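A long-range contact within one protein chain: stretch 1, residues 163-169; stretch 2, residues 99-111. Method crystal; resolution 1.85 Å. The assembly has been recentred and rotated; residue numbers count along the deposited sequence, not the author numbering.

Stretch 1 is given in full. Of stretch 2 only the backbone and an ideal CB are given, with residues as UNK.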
# COMPACT_ATOMS: atom_id res chain seq x y z
N VAL A 163 4.96 2.57 -8.08
CA VAL A 163 4.01 1.62 -8.65
C VAL A 163 3.02 1.18 -7.57
O VAL A 163 1.80 1.22 -7.79
CB VAL A 163 4.72 0.39 -9.25
CG1 VAL A 163 3.72 -0.79 -9.47
CG2 VAL A 163 5.46 0.77 -10.54
N GLU A 164 3.52 0.79 -6.40
CA GLU A 164 2.66 0.30 -5.32
C GLU A 164 1.71 1.40 -4.83
O GLU A 164 0.49 1.21 -4.73
CB GLU A 164 3.47 -0.30 -4.18
CG GLU A 164 4.25 -1.57 -4.55
CD GLU A 164 3.38 -2.74 -4.94
OE1 GLU A 164 2.23 -2.81 -4.48
OE2 GLU A 164 3.85 -3.63 -5.68
N GLY A 165 2.26 2.57 -4.54
CA GLY A 165 1.45 3.68 -4.04
C GLY A 165 0.46 4.19 -5.08
O GLY A 165 -0.68 4.54 -4.74
N GLY A 166 0.89 4.26 -6.34
CA GLY A 166 0.02 4.66 -7.45
C GLY A 166 -1.17 3.73 -7.65
O GLY A 166 -2.32 4.19 -7.83
N LEU A 167 -0.90 2.43 -7.57
CA LEU A 167 -1.99 1.43 -7.68
C LEU A 167 -2.93 1.53 -6.51
O LEU A 167 -4.13 1.47 -6.66
CB LEU A 167 -1.44 0.00 -7.78
CG LEU A 167 -0.82 -0.43 -9.08
CD1 LEU A 167 -0.15 -1.82 -8.95
CD2 LEU A 167 -1.89 -0.45 -10.19
N LEU A 168 -2.37 1.70 -5.32
CA LEU A 168 -3.15 1.78 -4.09
C LEU A 168 -4.19 2.90 -4.17
O LEU A 168 -5.37 2.72 -3.84
CB LEU A 168 -2.19 2.05 -2.92
CG LEU A 168 -2.67 1.92 -1.50
CD1 LEU A 168 -2.99 0.44 -1.14
CD2 LEU A 168 -1.58 2.47 -0.55
N LEU A 169 -3.75 4.07 -4.65
CA LEU A 169 -4.62 5.22 -4.69
C LEU A 169 -5.51 5.23 -5.95
O LEU A 169 -6.65 5.68 -5.87
CB LEU A 169 -3.82 6.53 -4.57
CG LEU A 169 -3.00 6.59 -3.28
CD1 LEU A 169 -2.22 7.88 -3.20
CD2 LEU A 169 -3.92 6.44 -2.07
N UNK A 99 -3.28 -6.06 -12.36
CA UNK A 99 -3.81 -5.30 -11.21
C UNK A 99 -5.00 -4.45 -11.65
O UNK A 99 -6.12 -4.97 -11.84
CB UNK A 99 -2.73 -4.41 -10.60
N UNK A 100 -4.77 -3.16 -11.85
CA UNK A 100 -5.83 -2.22 -12.17
C UNK A 100 -6.72 -2.64 -13.33
O UNK A 100 -7.94 -2.46 -13.26
CB UNK A 100 -5.21 -0.86 -12.48
N UNK A 101 -6.15 -3.20 -14.38
CA UNK A 101 -6.95 -3.60 -15.53
C UNK A 101 -7.81 -4.86 -15.26
O UNK A 101 -8.80 -5.08 -15.93
CB UNK A 101 -6.03 -3.85 -16.72
N UNK A 102 -7.42 -5.67 -14.29
CA UNK A 102 -8.13 -6.91 -13.98
C UNK A 102 -9.07 -6.68 -12.79
O UNK A 102 -8.69 -6.85 -11.63
CB UNK A 102 -7.14 -8.04 -13.68
N UNK A 103 -10.28 -6.21 -13.09
CA UNK A 103 -11.29 -5.97 -12.06
C UNK A 103 -10.79 -5.14 -10.88
O UNK A 103 -11.09 -5.44 -9.73
CB UNK A 103 -11.81 -7.31 -11.54
N UNK A 104 -10.02 -4.10 -11.20
CA UNK A 104 -9.58 -3.08 -10.24
C UNK A 104 -8.79 -3.67 -9.07
O UNK A 104 -8.85 -3.17 -7.95
CB UNK A 104 -10.79 -2.32 -9.70
N UNK A 105 -8.01 -4.73 -9.35
CA UNK A 105 -7.18 -5.37 -8.36
C UNK A 105 -5.96 -4.57 -7.93
O UNK A 105 -5.43 -3.74 -8.68
CB UNK A 105 -6.72 -6.73 -8.90
N UNK A 106 -5.54 -4.82 -6.70
CA UNK A 106 -4.26 -4.32 -6.21
C UNK A 106 -3.19 -5.37 -6.50
O UNK A 106 -3.49 -6.56 -6.70
CB UNK A 106 -4.33 -4.00 -4.72
N UNK A 107 -1.94 -4.93 -6.49
CA UNK A 107 -0.79 -5.83 -6.55
C UNK A 107 -0.88 -6.86 -5.44
O UNK A 107 -1.14 -6.48 -4.29
CB UNK A 107 0.52 -5.05 -6.45
N UNK A 108 -0.69 -8.14 -5.74
CA UNK A 108 -0.70 -9.17 -4.68
C UNK A 108 0.38 -8.91 -3.63
O UNK A 108 0.16 -9.06 -2.41
CB UNK A 108 -0.50 -10.56 -5.29
N UNK A 109 1.56 -8.51 -4.09
CA UNK A 109 2.64 -8.18 -3.20
C UNK A 109 2.30 -7.01 -2.28
O UNK A 109 2.56 -7.05 -1.06
CB UNK A 109 3.90 -7.86 -4.01
N UNK A 110 1.72 -5.96 -2.87
CA UNK A 110 1.29 -4.80 -2.12
C UNK A 110 0.27 -5.14 -1.04
O UNK A 110 0.33 -4.61 0.08
CB UNK A 110 0.70 -3.76 -3.07
N UNK A 111 -0.67 -6.02 -1.38
CA UNK A 111 -1.67 -6.45 -0.41
C UNK A 111 -1.03 -7.16 0.78
O UNK A 111 -1.32 -6.83 1.97
CB UNK A 111 -2.69 -7.37 -1.08

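Stretch 1 is one run of helix that offers stretch 2 the carboxylate of Glu 164 and the aliphatic side chains of Leu 167 and Leu 168.

Position 99 points its CA-to-CB bond toward this helix, and its ideal CB lies 4.0 Å from Leu 167 CD1, so a small or medium side chain, apolar or hydroxyl-bearing, would suit it. It is Thr 99, whose OG1 comes within 3.3 Å of Leu 167 CD2 while hydrogen-bonding elsewhere in the structure. At position 100 the ideal CB is 4.1 Å from Leu 167 CD2; many residues could supply a methylene there. Tyr 100 does so, its CB packing 4.0 Å from Leu 167 CD2.

Positions 101 to 104 find nothing of stretch 1 near their ideal CB atoms, and the type I turn from 99 to 102 favours polar residues. Positions 103 and 104 both have positive phi, which suits glycine, asparagine or aspartate best. The residues are Asn 101, Ser 102, Glu 103 and Asn 104. Position 105 points away, leaving room for a long polar chain, and Lys 105 reaches back from NZ to hydrogen-bond Ser 102 OG at 2.9 Å.

Position 106 starts sideways, with no atom of stretch 1 within 5.5 Å of its ideal CB. An apolar chain that extends from CB could fill the gap beside the two leucines: methionine reaches farthest, and leucine or isoleucine would fill less of it. Selenomethionine Met 106 bends at chi2 (p) to bring SE within 3.7 Å of Leu 167 CB, and its CE lies 4.0 Å from Leu 168 CD1 and 3.3 Å from Glu 164 OE1.

Position 107 points toward stretch 1, its ideal CB 3.4 Å from Glu 164 OE1 and 4.1 Å from Leu 167 CD1. Standing just before a helix, it would suit a small capping residue such as serine, threonine, aspartate or cysteine, although an acid would face the carboxylate. Cys 107 accepts a capping bond from the backbone N of residue 110 to SG at 3.4 Å; SG also lies 3.1 Å from Glu 164 OE2.

Position 108 points away and accepts many helix formers; it is Leu 108. At 109 an ideal CB would sit sideways, 4.5 Å from Glu 164 OE2, and the residue is Gly 109. Position 110 is stricter: a CB would fall 2.3 Å from Glu 164 OE1, a clash. Gly 110 avoids it, letting OE1 approach its CA to 3.2 Å. Position 111 points away again, and selenomethionine Met 111 occupies it.

Stretch 2 99-111: TYNSENKMCLGGM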
# COMPACT_ATOMS: atom_id res chain seq x y z
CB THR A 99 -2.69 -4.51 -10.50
OG1 THR A 99 -2.11 -3.56 -11.41
CG2 THR A 99 -1.57 -5.50 -10.00
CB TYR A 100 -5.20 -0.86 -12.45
CG TYR A 100 -6.16 0.23 -12.72
CD1 TYR A 100 -6.53 0.55 -14.03
CD2 TYR A 100 -6.66 1.00 -11.69
CE1 TYR A 100 -7.40 1.58 -14.30
CE2 TYR A 100 -7.55 2.05 -11.95
CZ TYR A 100 -7.90 2.34 -13.26
OH TYR A 100 -8.78 3.37 -13.54
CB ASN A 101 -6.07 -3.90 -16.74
CG ASN A 101 -5.32 -2.68 -17.26
OD1 ASN A 101 -5.62 -1.52 -16.91
ND2 ASN A 101 -4.35 -2.94 -18.15
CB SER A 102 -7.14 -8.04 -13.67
OG SER A 102 -7.81 -9.25 -13.37
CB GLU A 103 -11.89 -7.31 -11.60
CG GLU A 103 -12.52 -8.10 -12.77
CD GLU A 103 -13.15 -9.45 -12.37
OE1 GLU A 103 -13.03 -9.87 -11.20
OE2 GLU A 103 -13.76 -10.08 -13.25
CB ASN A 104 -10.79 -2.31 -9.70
CG ASN A 104 -10.41 -1.01 -9.05
OD1 ASN A 104 -9.61 -0.23 -9.59
ND2 ASN A 104 -10.99 -0.74 -7.89
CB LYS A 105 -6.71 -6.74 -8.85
CG LYS A 105 -7.79 -7.82 -8.78
CD LYS A 105 -7.44 -9.00 -9.65
CE LYS A 105 -8.64 -9.87 -9.96
NZ LYS A 105 -8.29 -10.86 -11.02
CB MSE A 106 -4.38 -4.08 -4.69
CG MSE A 106 -3.14 -3.57 -3.98
SE MSE A 106 -2.44 -1.93 -4.76
CE MSE A 106 -0.82 -1.80 -3.71
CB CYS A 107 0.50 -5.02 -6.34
SG CYS A 107 2.04 -6.02 -6.26
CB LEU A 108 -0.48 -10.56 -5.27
CG LEU A 108 -0.67 -11.75 -4.34
CD1 LEU A 108 -2.18 -11.97 -4.00
CD2 LEU A 108 -0.09 -12.99 -4.98
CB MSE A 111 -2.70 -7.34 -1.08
CG MSE A 111 -3.67 -6.56 -1.96
SE MSE A 111 -4.65 -5.19 -0.97
CE MSE A 111 -6.46 -5.66 -1.62
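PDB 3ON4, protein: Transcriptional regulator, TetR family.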